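Local coordinates for DNA primase (Aquifex aeolicus, PDB 2AU3), which probably synthesises, as a DnaG-type RNA polymerase, the short RNA primers that DNA polymerase extends during DNA replication, at residues I308-S313 and Y372-I377; E317-L323 and L344-E350; L355-R360 and E389-Y394; K227-L231 and N278-L283. One frame throughout, in Å; residues are numbered along the deposited sequence.

Contact 1: I308-S313 and Y372-I377; sequences IPLLLS and YYLGFI
The last turns of helix 298-313, kinked near Pro309, lie against the end of helix 363-374 and the type I turn Leu374 to Ile377 that follows it. Ile308 (m,t) points across and sets CG2 3.5 Å from CE1 of Tyr373. Pro309 comes next: its CG lies 4.0 Å from CE2 of Tyr372 and 4.1 Å from CE1 at the edge of the Tyr373 ring, while its CB sits over the Phe376 ring, 3.5 Å from the centroid and 7° off the normal, a CH-pi contact. Leu312 (m,t) reaches between Tyr373 and Ile377, with CD1 3.9 Å from Tyr373 CB and CD2 3.8 Å from Ile377 CD1; its CB is 3.8 Å from Phe376 CB. At Ser313, 5.2 Å from Phe376 between CA atoms, CA makes a CH...O contact of 3.5 Å to Phe376 O, and OG turns back to bond Pro309 O (2.7 Å). With no hydrogen bond across, the Toprim helix and the helical domain are joined here mainly by apolar and aromatic surface.

Contact 2: E317-L323 and L344-E350; sequences EVYPVYL and LINSSGE
A strand-to-loop contact bridged by water runs along the outer edge of the Toprim sheet, where strand 317-321 meets the end of helix 338-347 and the extended residues Ser348-Glu350. The closest CA pairs are Tyr319-Glu350 (4.4 Å) and Val321-Ser348 (5.6 Å). No direct hydrogen bond joins the segments; three waters do, linking Val318 N (2.8 Å) to Glu350 OE2 (2.7 Å), Pro320 O to Gly349 O (2.7 Å each), and Tyr322 N (3.1 Å) to Ser348 OG (2.6 Å). The ring of Tyr319 (chi1 m) faces Glu350, whose CB lies 3.9 Å from its centroid, a CH-pi contact. Val321 (t) CG1 lies 3.9 Å from Leu344 CG and 4.0 Å from Ile345 CG1, and Leu323 CD2 3.8 Å from Leu344 CD2. Ser348 OG also bonds Leu344 O (2.8 Å). Glu350 N-caps helix 351-358 through the backbone N of Phe352 and Glu353. The arrangement is that of a Toprim edge strand covered by the connection into the helical domain; Leu323 lies near Asp295, a predicted Mg(2+) ligand.

Contact 3: L355-R360 and E389-Y394; sequences LIKTAR and EFHTKY
Ile356, Tyr394 and Lys393 bury the most surface where the last turn of helix 351-358 meets the end of helix 380-394. The nearest CA pairs are Ile356-Phe390 (6.1 Å) and Ala359-Tyr394 (8.2 Å). Ile356 (m,t) sets CG1 3.9 Å from CD1 at the edge of the Phe390 ring and CD1 3.5 Å from Glu389 OE1. Its carbonyl oxygen accepts two hydrogen bonds, a very short one from Tyr394 OH (2.5 Å) and one from Lys393 NZ (3.0 Å), the latter borne on an all-trans side chain. Tyr394 (chi1 m) points toward the other helix, and Ala359 CB lies over the face of its ring, 3.9 Å from the centroid, in a CH-pi contact; the same CB is 3.7 Å from Phe390 CZ. Arg360 extends past the tyrosine, its NE 3.5 Å from CE1 of Tyr394, with that carbon over the guanidinium face. This is helix-to-helix packing within the helical domain, with two polar side chains meeting one backbone oxygen. Helix 363-374 completes the core, its Phe370 stacking on Phe390 and touching Ile356, and Leu401 of helix 398-401 also packs on Phe390.

Contact 4: K227-L231 and N278-L283; sequences KGENL and NQANLL
Helix 277-284 of the Toprim domain presents one side of its length to the loop that leads through a short 3-10 segment, 227-229, into strand 231-232. Asn278 (chi1 m) starts the contact opposite Glu229, the two CA atoms 5.4 Å apart; its CB lies 3.3 Å from Gly228 O and its ND2 3.7 Å from Glu229 CG. Gln279 (m,t) follows, with the most surface buried of the helix residues: NE2 donates to Lys227 O (3.0 Å) and, weakly, to Asn230 O (3.3 Å), and CG comes within 3.5 Å of Gly228 O, while its OE1 is hydrogen-bonded to Thr276 N. One turn on, Leu282 (t,p) points at the loop, with CD2 3.6 Å from Glu229 O and 4.2 Å from Leu231 CD1. Leu283 adds CB, 3.9 Å from the same Leu231 CD1. Leu231 (m,t), whose CD1 also lies 3.6 Å from Gln279 O, thus touches residues one turn apart. One glutamine amide gathers two loop carbonyls beside a leucine patch, so polar and apolar contacts together join the loop from the N-terminal part of the catalytic core to the Toprim helix.

Along the chain contact 4 closes first, contact 2 lies nested inside the loop closed by contact 1, and contacts 1 and 3 cross. Contacts 1, 2 and 3 share one side of the chain's centre. Centre to centre, contacts 4 and 1 are about 16 Å apart, with Leu310 and Leu311 of helix 298-313 packing on Ala280. The same helix meets strand 317-321 through Val318, tying contact 1 to contact 2, their centres also about 16 Å apart. The centre of contact 3 is about 18 Å from those of contacts 1 and 2 and about 33 Å from that of contact 4; it touches contact 1 where Leu355 meets Tyr373, but not contact 2. Together they trace a path from the N-terminal core through the Toprim sheet to the helical domain.

Contact 1: I308-S313 and Y372-I377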
loop_
_atom_site.group_PDB
_atom_site.type_symbol
_atom_site.label_atom_id
_atom_site.label_comp_id
_atom_site.label_asym_id
_atom_site.label_seq_id
_atom_site.Cartn_x
_atom_site.Cartn_y
_atom_site.Cartn_z
ATOM N N ILE A 308 18.777 -5.216 -4.012
ATOM C CA ILE A 308 19.031 -5.421 -5.441
ATOM C C ILE A 308 19.085 -6.900 -5.869
ATOM O O ILE A 308 18.448 -7.273 -6.840
ATOM C CB ILE A 308 20.332 -4.661 -5.868
ATOM C CG1 ILE A 308 20.068 -3.165 -5.958
ATOM C CG2 ILE A 308 20.829 -5.176 -7.184
ATOM C CD1 ILE A 308 21.329 -2.260 -6.114
ATOM N N PRO A 309 19.825 -7.759 -5.156
ATOM C CA PRO A 309 19.844 -9.181 -5.500
ATOM C C PRO A 309 18.455 -9.834 -5.410
ATOM O O PRO A 309 18.178 -10.756 -6.162
ATOM C CB PRO A 309 20.774 -9.766 -4.439
ATOM C CG PRO A 309 21.679 -8.602 -4.106
ATOM C CD PRO A 309 20.714 -7.477 -4.010
ATOM N N LEU A 310 17.616 -9.385 -4.485
ATOM C CA LEU A 310 16.249 -9.940 -4.433
ATOM C C LEU A 310 15.476 -9.564 -5.691
ATOM O O LEU A 310 14.743 -10.393 -6.238
ATOM C CB LEU A 310 15.470 -9.472 -3.197
ATOM C CG LEU A 310 16.214 -9.438 -1.854
ATOM C CD1 LEU A 310 15.280 -8.865 -0.805
ATOM C CD2 LEU A 310 16.723 -10.816 -1.448
ATOM N N LEU A 311 15.661 -8.331 -6.151
ATOM C CA LEU A 311 15.005 -7.874 -7.384
ATOM C C LEU A 311 15.561 -8.614 -8.617
ATOM O O LEU A 311 14.787 -9.090 -9.470
ATOM C CB LEU A 311 15.108 -6.345 -7.528
ATOM C CG LEU A 311 14.363 -5.575 -6.417
ATOM C CD1 LEU A 311 14.685 -4.115 -6.475
ATOM C CD2 LEU A 311 12.844 -5.785 -6.548
ATOM N N LEU A 312 16.891 -8.702 -8.701
ATOM C CA LEU A 312 17.534 -9.448 -9.785
ATOM C C LEU A 312 17.031 -10.893 -9.849
ATOM O O LEU A 312 16.660 -11.360 -10.918
ATOM C CB LEU A 312 19.069 -9.363 -9.716
ATOM C CG LEU A 312 19.661 -7.962 -9.884
ATOM C CD1 LEU A 312 21.179 -7.961 -9.625
ATOM C CD2 LEU A 312 19.332 -7.364 -11.274
ATOM N N SER A 313 16.961 -11.573 -8.701
ATOM C CA SER A 313 16.513 -12.967 -8.652
ATOM C C SER A 313 15.093 -13.122 -9.182
ATOM O O SER A 313 14.761 -14.141 -9.800
ATOM C CB SER A 313 16.573 -13.515 -7.227
ATOM O OG SER A 313 17.870 -13.371 -6.706
ATOM N N TYR A 372 29.458 -10.055 -8.371
ATOM C CA TYR A 372 28.450 -10.371 -7.353
ATOM C C TYR A 372 27.005 -10.194 -7.879
ATOM O O TYR A 372 26.194 -11.095 -7.766
ATOM C CB TYR A 372 28.700 -9.539 -6.106
ATOM C CG TYR A 372 27.616 -9.588 -5.060
ATOM C CD1 TYR A 372 27.541 -10.645 -4.148
ATOM C CD2 TYR A 372 26.699 -8.557 -4.946
ATOM C CE1 TYR A 372 26.554 -10.683 -3.173
ATOM C CE2 TYR A 372 25.721 -8.576 -3.968
ATOM C CZ TYR A 372 25.641 -9.644 -3.096
ATOM O OH TYR A 372 24.662 -9.657 -2.139
ATOM N N TYR A 373 26.674 -9.036 -8.439
ATOM C CA TYR A 373 25.304 -8.845 -8.951
ATOM C C TYR A 373 24.975 -9.795 -10.083
ATOM O O TYR A 373 23.855 -10.296 -10.187
ATOM C CB TYR A 373 25.065 -7.409 -9.407
ATOM C CG TYR A 373 24.956 -6.461 -8.271
ATOM C CD1 TYR A 373 24.155 -6.758 -7.183
ATOM C CD2 TYR A 373 25.711 -5.286 -8.253
ATOM C CE1 TYR A 373 24.080 -5.904 -6.095
ATOM C CE2 TYR A 373 25.641 -4.413 -7.188
ATOM C CZ TYR A 373 24.815 -4.721 -6.111
ATOM O OH TYR A 373 24.732 -3.872 -5.035
ATOM N N LEU A 374 25.956 -10.016 -10.948
ATOM C CA LEU A 374 25.814 -10.963 -12.052
ATOM C C LEU A 374 25.309 -12.330 -11.629
ATOM O O LEU A 374 24.605 -12.991 -12.411
ATOM C CB LEU A 374 27.140 -11.122 -12.788
ATOM C CG LEU A 374 27.028 -11.186 -14.312
ATOM C CD1 LEU A 374 26.307 -9.986 -14.845
ATOM C CD2 LEU A 374 28.394 -11.364 -14.982
ATOM N N GLY A 375 25.672 -12.758 -10.416
ATOM C CA GLY A 375 25.340 -14.079 -9.928
ATOM C C GLY A 375 23.869 -14.253 -9.567
ATOM O O GLY A 375 23.457 -15.335 -9.145
ATOM N N PHE A 376 23.074 -13.188 -9.714
ATOM C CA PHE A 376 21.633 -13.245 -9.379
ATOM C C PHE A 376 20.734 -13.199 -10.636
ATOM O O PHE A 376 19.492 -13.261 -10.550
ATOM C CB PHE A 376 21.259 -12.139 -8.375
ATOM C CG PHE A 376 21.994 -12.224 -7.060
ATOM C CD1 PHE A 376 21.626 -13.158 -6.088
ATOM C CD2 PHE A 376 23.045 -11.356 -6.777
ATOM C CE1 PHE A 376 22.312 -13.245 -4.863
ATOM C CE2 PHE A 376 23.711 -11.408 -5.533
ATOM C CZ PHE A 376 23.354 -12.363 -4.587
ATOM N N ILE A 377 21.379 -13.095 -11.794
ATOM C CA ILE A 377 20.706 -13.087 -13.094
ATOM C C ILE A 377 20.356 -14.512 -13.461
ATOM O O ILE A 377 21.246 -15.355 -13.597
ATOM C CB ILE A 377 21.670 -12.461 -14.171
ATOM C CG1 ILE A 377 21.924 -10.987 -13.867
ATOM C CG2 ILE A 377 21.117 -12.594 -15.591
ATOM C CD1 ILE A 377 20.681 -10.252 -13.384
#

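Contact 2: E317-L323 and L344-E350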
loop_
_atom_site.group_PDB
_atom_site.type_symbol
_atom_site.label_atom_id
_atom_site.label_comp_id
_atom_site.label_asym_id
_atom_site.label_seq_id
_atom_site.Cartn_x
_atom_site.Cartn_y
_atom_site.Cartn_z
ATOM N N GLU A 317 14.837 -5.792 -13.943
ATOM C CA GLU A 317 15.963 -4.889 -14.196
ATOM C C GLU A 317 15.920 -3.756 -13.194
ATOM O O GLU A 317 14.869 -3.155 -12.960
ATOM C CB GLU A 317 15.839 -4.252 -15.559
ATOM C CG GLU A 317 16.103 -5.154 -16.731
ATOM C CD GLU A 317 16.510 -4.316 -17.915
ATOM O OE1 GLU A 317 15.657 -3.521 -18.406
ATOM O OE2 GLU A 317 17.693 -4.400 -18.301
ATOM N N VAL A 318 17.067 -3.450 -12.625
ATOM C CA VAL A 318 17.130 -2.535 -11.496
ATOM C C VAL A 318 17.857 -1.264 -11.908
ATOM O O VAL A 318 18.894 -1.334 -12.587
ATOM C CB VAL A 318 17.841 -3.204 -10.309
ATOM C CG1 VAL A 318 18.057 -2.224 -9.204
ATOM C CG2 VAL A 318 17.025 -4.414 -9.793
ATOM N N TYR A 319 17.286 -0.120 -11.513
ATOM C CA TYR A 319 17.840 1.220 -11.733
ATOM C C TYR A 319 17.938 1.986 -10.411
ATOM O O TYR A 319 16.965 2.625 -9.981
ATOM C CB TYR A 319 16.911 2.011 -12.631
ATOM C CG TYR A 319 16.753 1.464 -14.018
ATOM C CD1 TYR A 319 17.293 2.135 -15.106
ATOM C CD2 TYR A 319 16.072 0.271 -14.244
ATOM C CE1 TYR A 319 17.146 1.647 -16.396
ATOM C CE2 TYR A 319 15.895 -0.214 -15.521
ATOM C CZ TYR A 319 16.447 0.473 -16.593
ATOM O OH TYR A 319 16.329 -0.031 -17.861
ATOM N N PRO A 320 19.090 1.903 -9.743
ATOM C CA PRO A 320 19.305 2.656 -8.508
ATOM C C PRO A 320 19.242 4.164 -8.732
ATOM O O PRO A 320 19.826 4.713 -9.655
ATOM C CB PRO A 320 20.728 2.239 -8.087
ATOM C CG PRO A 320 20.890 0.865 -8.725
ATOM C CD PRO A 320 20.259 1.061 -10.097
ATOM N N VAL A 321 18.542 4.846 -7.842
ATOM C CA VAL A 321 18.428 6.287 -7.972
ATOM C C VAL A 321 19.121 6.809 -6.748
ATOM O O VAL A 321 18.742 6.461 -5.629
ATOM C CB VAL A 321 16.960 6.756 -7.988
ATOM C CG1 VAL A 321 16.852 8.292 -8.194
ATOM C CG2 VAL A 321 16.164 6.004 -9.093
ATOM N N TYR A 322 20.152 7.607 -6.985
ATOM C CA TYR A 322 20.983 8.173 -5.935
ATOM C C TYR A 322 20.570 9.592 -5.630
ATOM O O TYR A 322 20.841 10.510 -6.415
ATOM C CB TYR A 322 22.449 8.171 -6.380
ATOM C CG TYR A 322 22.943 6.774 -6.672
ATOM C CD1 TYR A 322 23.113 5.853 -5.643
ATOM C CD2 TYR A 322 23.167 6.352 -7.978
ATOM C CE1 TYR A 322 23.561 4.525 -5.916
ATOM C CE2 TYR A 322 23.606 5.042 -8.257
ATOM C CZ TYR A 322 23.792 4.141 -7.223
ATOM O OH TYR A 322 24.210 2.844 -7.503
ATOM N N LEU A 323 19.908 9.758 -4.500
ATOM C CA LEU A 323 19.718 11.071 -3.895
ATOM C C LEU A 323 21.048 11.622 -3.381
ATOM O O LEU A 323 21.906 10.857 -2.906
ATOM C CB LEU A 323 18.743 10.960 -2.738
ATOM C CG LEU A 323 17.294 10.676 -3.137
ATOM C CD1 LEU A 323 16.489 10.373 -1.894
ATOM C CD2 LEU A 323 16.730 11.869 -3.885
ATOM N N LEU A 344 15.465 13.196 -11.957
ATOM C CA LEU A 344 16.533 12.397 -11.323
ATOM C C LEU A 344 16.297 10.894 -11.575
ATOM O O LEU A 344 17.217 10.123 -11.924
ATOM C CB LEU A 344 16.562 12.654 -9.815
ATOM C CG LEU A 344 17.727 11.944 -9.071
ATOM C CD1 LEU A 344 19.056 12.566 -9.499
ATOM C CD2 LEU A 344 17.566 12.046 -7.565
ATOM N N ILE A 345 15.051 10.489 -11.365
ATOM C CA ILE A 345 14.663 9.110 -11.505
ATOM C C ILE A 345 14.905 8.668 -12.954
ATOM O O ILE A 345 15.627 7.690 -13.202
ATOM C CB ILE A 345 13.195 8.937 -11.051
ATOM C CG1 ILE A 345 13.110 9.044 -9.524
ATOM C CG2 ILE A 345 12.607 7.588 -11.555
ATOM C CD1 ILE A 345 11.677 9.171 -8.971
ATOM N N ASN A 346 14.364 9.431 -13.903
ATOM C CA ASN A 346 14.613 9.173 -15.321
ATOM C C ASN A 346 16.085 9.135 -15.781
ATOM O O ASN A 346 16.472 8.273 -16.604
ATOM C CB ASN A 346 13.804 10.137 -16.194
ATOM C CG ASN A 346 13.861 9.767 -17.679
ATOM O OD1 ASN A 346 13.187 8.832 -18.120
ATOM N ND2 ASN A 346 14.677 10.498 -18.454
ATOM N N SER A 347 16.900 10.045 -15.244
ATOM C CA SER A 347 18.323 10.146 -15.587
ATOM C C SER A 347 19.186 9.015 -15.000
ATOM O O SER A 347 20.363 8.871 -15.360
ATOM C CB SER A 347 18.886 11.496 -15.123
ATOM O OG SER A 347 19.235 11.463 -13.726
ATOM N N SER A 348 18.603 8.240 -14.084
ATOM C CA SER A 348 19.303 7.148 -13.415
ATOM C C SER A 348 19.541 5.936 -14.334
ATOM O O SER A 348 18.598 5.372 -14.882
ATOM C CB SER A 348 18.533 6.729 -12.161
ATOM O OG SER A 348 18.494 7.787 -11.215
ATOM N N GLY A 349 20.804 5.562 -14.506
ATOM C CA GLY A 349 21.165 4.433 -15.365
ATOM C C GLY A 349 20.860 3.054 -14.771
ATOM O O GLY A 349 20.803 2.883 -13.540
ATOM N N GLU A 350 20.641 2.082 -15.650
ATOM C CA GLU A 350 20.478 0.680 -15.257
ATOM C C GLU A 350 21.720 0.159 -14.520
ATOM O O GLU A 350 22.830 0.582 -14.806
ATOM C CB GLU A 350 20.161 -0.180 -16.480
ATOM C CG GLU A 350 19.779 -1.623 -16.158
ATOM C CD GLU A 350 20.982 -2.553 -16.164
ATOM O OE1 GLU A 350 21.919 -2.298 -16.942
ATOM O OE2 GLU A 350 20.999 -3.523 -15.383
HETATM O O HOH W 1 19.339 -4.757 -13.709
HETATM O O HOH W 2 21.811 3.948 -11.282
HETATM O O HOH W 3 20.783 8.078 -10.015
#

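Contact 3: L355-R360 and E389-Y394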
loop_
_atom_site.group_PDB
_atom_site.type_symbol
_atom_site.label_atom_id
_atom_site.label_comp_id
_atom_site.label_asym_id
_atom_site.label_seq_id
_atom_site.Cartn_x
_atom_site.Cartn_y
_atom_site.Cartn_z
ATOM N N LEU A 355 27.527 0.079 -13.766
ATOM C CA LEU A 355 28.791 -0.573 -13.382
ATOM C C LEU A 355 29.807 -0.573 -14.525
ATOM O O LEU A 355 30.949 -0.190 -14.335
ATOM C CB LEU A 355 28.566 -2.009 -12.910
ATOM C CG LEU A 355 28.072 -2.055 -11.464
ATOM C CD1 LEU A 355 27.419 -3.399 -11.194
ATOM C CD2 LEU A 355 29.217 -1.798 -10.468
ATOM N N ILE A 356 29.377 -0.993 -15.705
ATOM C CA ILE A 356 30.246 -0.995 -16.885
ATOM C C ILE A 356 30.792 0.407 -17.169
ATOM O O ILE A 356 31.972 0.557 -17.477
ATOM C CB ILE A 356 29.513 -1.601 -18.122
ATOM C CG1 ILE A 356 29.316 -3.107 -17.921
ATOM C CG2 ILE A 356 30.281 -1.334 -19.411
ATOM C CD1 ILE A 356 28.225 -3.754 -18.795
ATOM N N LYS A 357 29.944 1.421 -17.040
ATOM C CA LYS A 357 30.342 2.813 -17.278
ATOM C C LYS A 357 31.363 3.340 -16.255
ATOM O O LYS A 357 32.290 4.099 -16.619
ATOM C CB LYS A 357 29.107 3.710 -17.298
ATOM C CG LYS A 357 29.319 5.083 -17.944
ATOM C CD LYS A 357 28.132 6.024 -17.678
ATOM C CE LYS A 357 28.568 7.488 -17.690
ATOM N NZ LYS A 357 28.056 8.267 -18.880
ATOM N N THR A 358 31.200 2.937 -14.989
ATOM C CA THR A 358 31.991 3.496 -13.888
ATOM C C THR A 358 33.097 2.592 -13.301
ATOM O O THR A 358 33.836 3.016 -12.416
ATOM C CB THR A 358 31.070 4.005 -12.752
ATOM O OG1 THR A 358 30.219 2.941 -12.297
ATOM C CG2 THR A 358 30.097 5.060 -13.267
ATOM N N ALA A 359 33.207 1.356 -13.778
ATOM C CA ALA A 359 34.195 0.435 -13.222
ATOM C C ALA A 359 35.586 1.071 -13.249
ATOM O O ALA A 359 36.392 0.832 -12.351
ATOM C CB ALA A 359 34.188 -0.884 -13.960
ATOM N N ARG A 360 35.823 1.903 -14.269
ATOM C CA ARG A 360 36.989 2.792 -14.376
ATOM C C ARG A 360 37.438 3.480 -13.070
ATOM O O ARG A 360 38.616 3.816 -12.914
ATOM C CB ARG A 360 36.707 3.895 -15.404
ATOM C CG ARG A 360 36.941 3.491 -16.850
ATOM C CD ARG A 360 38.369 3.027 -17.120
ATOM N NE ARG A 360 38.512 2.523 -18.490
ATOM C CZ ARG A 360 39.567 1.844 -18.937
ATOM N NH1 ARG A 360 40.583 1.591 -18.122
ATOM N NH2 ARG A 360 39.610 1.423 -20.200
ATOM N N GLU A 389 30.664 -7.888 -22.252
ATOM C CA GLU A 389 30.869 -6.446 -22.379
ATOM C C GLU A 389 31.940 -5.953 -21.402
ATOM O O GLU A 389 32.836 -5.184 -21.783
ATOM C CB GLU A 389 29.545 -5.704 -22.140
ATOM C CG GLU A 389 29.400 -4.376 -22.870
ATOM C CD GLU A 389 28.169 -3.574 -22.428
ATOM O OE1 GLU A 389 27.124 -4.183 -22.098
ATOM O OE2 GLU A 389 28.240 -2.321 -22.422
ATOM N N PHE A 390 31.842 -6.404 -20.144
ATOM C CA PHE A 390 32.795 -6.041 -19.101
ATOM C C PHE A 390 34.201 -6.594 -19.416
ATOM O O PHE A 390 35.198 -5.886 -19.254
ATOM C CB PHE A 390 32.325 -6.575 -17.753
ATOM C CG PHE A 390 32.896 -5.847 -16.569
ATOM C CD1 PHE A 390 32.163 -4.855 -15.936
ATOM C CD2 PHE A 390 34.143 -6.190 -16.054
ATOM C CE1 PHE A 390 32.672 -4.185 -14.812
ATOM C CE2 PHE A 390 34.664 -5.533 -14.928
ATOM C CZ PHE A 390 33.926 -4.522 -14.307
ATOM N N HIS A 391 34.259 -7.855 -19.848
ATOM C CA HIS A 391 35.506 -8.501 -20.248
ATOM C C HIS A 391 36.183 -7.723 -21.392
ATOM O O HIS A 391 37.380 -7.390 -21.317
ATOM C CB HIS A 391 35.205 -9.941 -20.675
ATOM C CG HIS A 391 36.335 -10.625 -21.385
ATOM N ND1 HIS A 391 37.432 -11.137 -20.721
ATOM C CD2 HIS A 391 36.523 -10.905 -22.696
ATOM C CE1 HIS A 391 38.255 -11.686 -21.597
ATOM N NE2 HIS A 391 37.726 -11.562 -22.801
ATOM N N THR A 392 35.405 -7.433 -22.435
ATOM C CA THR A 392 35.871 -6.684 -23.595
ATOM C C THR A 392 36.459 -5.361 -23.158
ATOM O O THR A 392 37.598 -5.033 -23.472
ATOM C CB THR A 392 34.714 -6.452 -24.601
ATOM O OG1 THR A 392 34.306 -7.706 -25.163
ATOM C CG2 THR A 392 35.169 -5.548 -25.751
ATOM N N LYS A 393 35.646 -4.612 -22.421
ATOM C CA LYS A 393 36.048 -3.323 -21.918
ATOM C C LYS A 393 37.249 -3.384 -20.918
ATOM O O LYS A 393 38.251 -2.727 -21.177
ATOM C CB LYS A 393 34.864 -2.592 -21.259
ATOM C CG LYS A 393 35.199 -1.190 -20.760
ATOM C CD LYS A 393 33.968 -0.349 -20.452
ATOM C CE LYS A 393 34.325 1.126 -20.324
ATOM N NZ LYS A 393 33.170 1.934 -19.842
ATOM N N TYR A 394 37.181 -4.137 -19.797
ATOM C CA TYR A 394 38.262 -4.018 -18.784
ATOM C C TYR A 394 39.290 -5.162 -18.739
ATOM O O TYR A 394 40.180 -5.163 -17.892
ATOM C CB TYR A 394 37.653 -3.795 -17.395
ATOM C CG TYR A 394 36.781 -2.556 -17.367
ATOM C CD1 TYR A 394 37.349 -1.288 -17.293
ATOM C CD2 TYR A 394 35.391 -2.657 -17.440
ATOM C CE1 TYR A 394 36.566 -0.159 -17.275
ATOM C CE2 TYR A 394 34.594 -1.534 -17.415
ATOM C CZ TYR A 394 35.193 -0.283 -17.334
ATOM O OH TYR A 394 34.423 0.843 -17.306
#

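Contact 4: K227-L231 and N278-L283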
loop_
_atom_site.group_PDB
_atom_site.type_symbol
_atom_site.label_atom_id
_atom_site.label_comp_id
_atom_site.label_asym_id
_atom_site.label_seq_id
_atom_site.Cartn_x
_atom_site.Cartn_y
_atom_site.Cartn_z
ATOM N N LYS A 227 3.351 -9.519 6.728
ATOM C CA LYS A 227 4.070 -8.313 6.302
ATOM C C LYS A 227 5.054 -8.612 5.178
ATOM O O LYS A 227 5.151 -7.848 4.225
ATOM C CB LYS A 227 4.725 -7.560 7.486
ATOM C CG LYS A 227 5.974 -8.197 8.087
ATOM C CD LYS A 227 6.178 -7.795 9.544
ATOM C CE LYS A 227 7.021 -6.534 9.692
ATOM N NZ LYS A 227 7.001 -5.985 11.113
ATOM N N GLY A 228 5.712 -9.765 5.255
ATOM C CA GLY A 228 6.721 -10.161 4.287
ATOM C C GLY A 228 6.200 -10.520 2.907
ATOM O O GLY A 228 6.994 -10.729 2.004
ATOM N N GLU A 229 4.879 -10.559 2.739
ATOM C CA GLU A 229 4.256 -11.016 1.491
ATOM C C GLU A 229 3.429 -9.931 0.772
ATOM O O GLU A 229 2.835 -10.182 -0.291
ATOM C CB GLU A 229 3.384 -12.234 1.789
ATOM C CG GLU A 229 4.184 -13.410 2.365
ATOM C CD GLU A 229 3.342 -14.660 2.554
ATOM O OE1 GLU A 229 2.323 -14.818 1.836
ATOM O OE2 GLU A 229 3.698 -15.481 3.425
ATOM N N ASN A 230 3.405 -8.733 1.354
ATOM C CA ASN A 230 2.612 -7.612 0.838
ATOM C C ASN A 230 3.461 -6.362 0.600
ATOM O O ASN A 230 4.477 -6.165 1.264
ATOM C CB ASN A 230 1.475 -7.286 1.814
ATOM C CG ASN A 230 0.393 -8.350 1.828
ATOM O OD1 ASN A 230 -0.492 -8.337 0.982
ATOM N ND2 ASN A 230 0.476 -9.294 2.779
ATOM N N LEU A 231 3.035 -5.515 -0.335
ATOM C CA LEU A 231 3.707 -4.242 -0.543
ATOM C C LEU A 231 2.737 -3.109 -0.291
ATOM O O LEU A 231 1.634 -3.084 -0.865
ATOM C CB LEU A 231 4.280 -4.118 -1.975
ATOM C CG LEU A 231 5.556 -4.910 -2.284
ATOM C CD1 LEU A 231 5.713 -5.092 -3.781
ATOM C CD2 LEU A 231 6.783 -4.225 -1.694
ATOM N N ASN A 278 9.856 -12.457 -1.108
ATOM C CA ASN A 278 8.443 -12.595 -1.474
ATOM C C ASN A 278 7.905 -11.272 -2.023
ATOM O O ASN A 278 7.140 -11.284 -2.957
ATOM C CB ASN A 278 7.563 -13.070 -0.299
ATOM C CG ASN A 278 7.720 -14.554 -0.017
ATOM O OD1 ASN A 278 8.194 -15.309 -0.868
ATOM N ND2 ASN A 278 7.329 -14.985 1.194
ATOM N N GLN A 279 8.301 -10.144 -1.428
ATOM C CA GLN A 279 7.887 -8.832 -1.942
ATOM C C GLN A 279 8.487 -8.523 -3.343
ATOM O O GLN A 279 7.798 -7.975 -4.220
ATOM C CB GLN A 279 8.250 -7.711 -0.960
ATOM C CG GLN A 279 7.430 -7.705 0.319
ATOM C CD GLN A 279 8.102 -6.928 1.441
ATOM O OE1 GLN A 279 9.263 -6.458 1.302
ATOM N NE2 GLN A 279 7.409 -6.810 2.567
ATOM N N ALA A 280 9.767 -8.859 -3.534
ATOM C CA ALA A 280 10.397 -8.707 -4.846
ATOM C C ALA A 280 9.714 -9.613 -5.901
ATOM O O ALA A 280 9.418 -9.157 -6.999
ATOM C CB ALA A 280 11.879 -8.961 -4.770
ATOM N N ASN A 281 9.461 -10.877 -5.555
ATOM C CA ASN A 281 8.682 -11.791 -6.399
ATOM C C ASN A 281 7.319 -11.181 -6.744
ATOM O O ASN A 281 6.924 -11.172 -7.897
ATOM C CB ASN A 281 8.439 -13.147 -5.702
ATOM C CG ASN A 281 9.727 -13.992 -5.514
ATOM O OD1 ASN A 281 9.701 -15.006 -4.832
ATOM N ND2 ASN A 281 10.832 -13.557 -6.093
ATOM N N LEU A 282 6.579 -10.719 -5.727
ATOM C CA LEU A 282 5.274 -10.103 -5.960
ATOM C C LEU A 282 5.394 -8.896 -6.908
ATOM O O LEU A 282 4.644 -8.770 -7.888
ATOM C CB LEU A 282 4.604 -9.705 -4.630
ATOM C CG LEU A 282 3.347 -8.821 -4.723
ATOM C CD1 LEU A 282 2.138 -9.622 -5.315
ATOM C CD2 LEU A 282 2.990 -8.237 -3.324
ATOM N N LEU A 283 6.358 -8.019 -6.646
ATOM C CA LEU A 283 6.535 -6.858 -7.528
ATOM C C LEU A 283 6.766 -7.289 -8.978
ATOM O O LEU A 283 6.213 -6.671 -9.905
ATOM C CB LEU A 283 7.691 -5.965 -7.040
ATOM C CG LEU A 283 7.958 -4.607 -7.707
ATOM C CD1 LEU A 283 6.675 -3.803 -7.977
ATOM C CD2 LEU A 283 8.963 -3.770 -6.844
#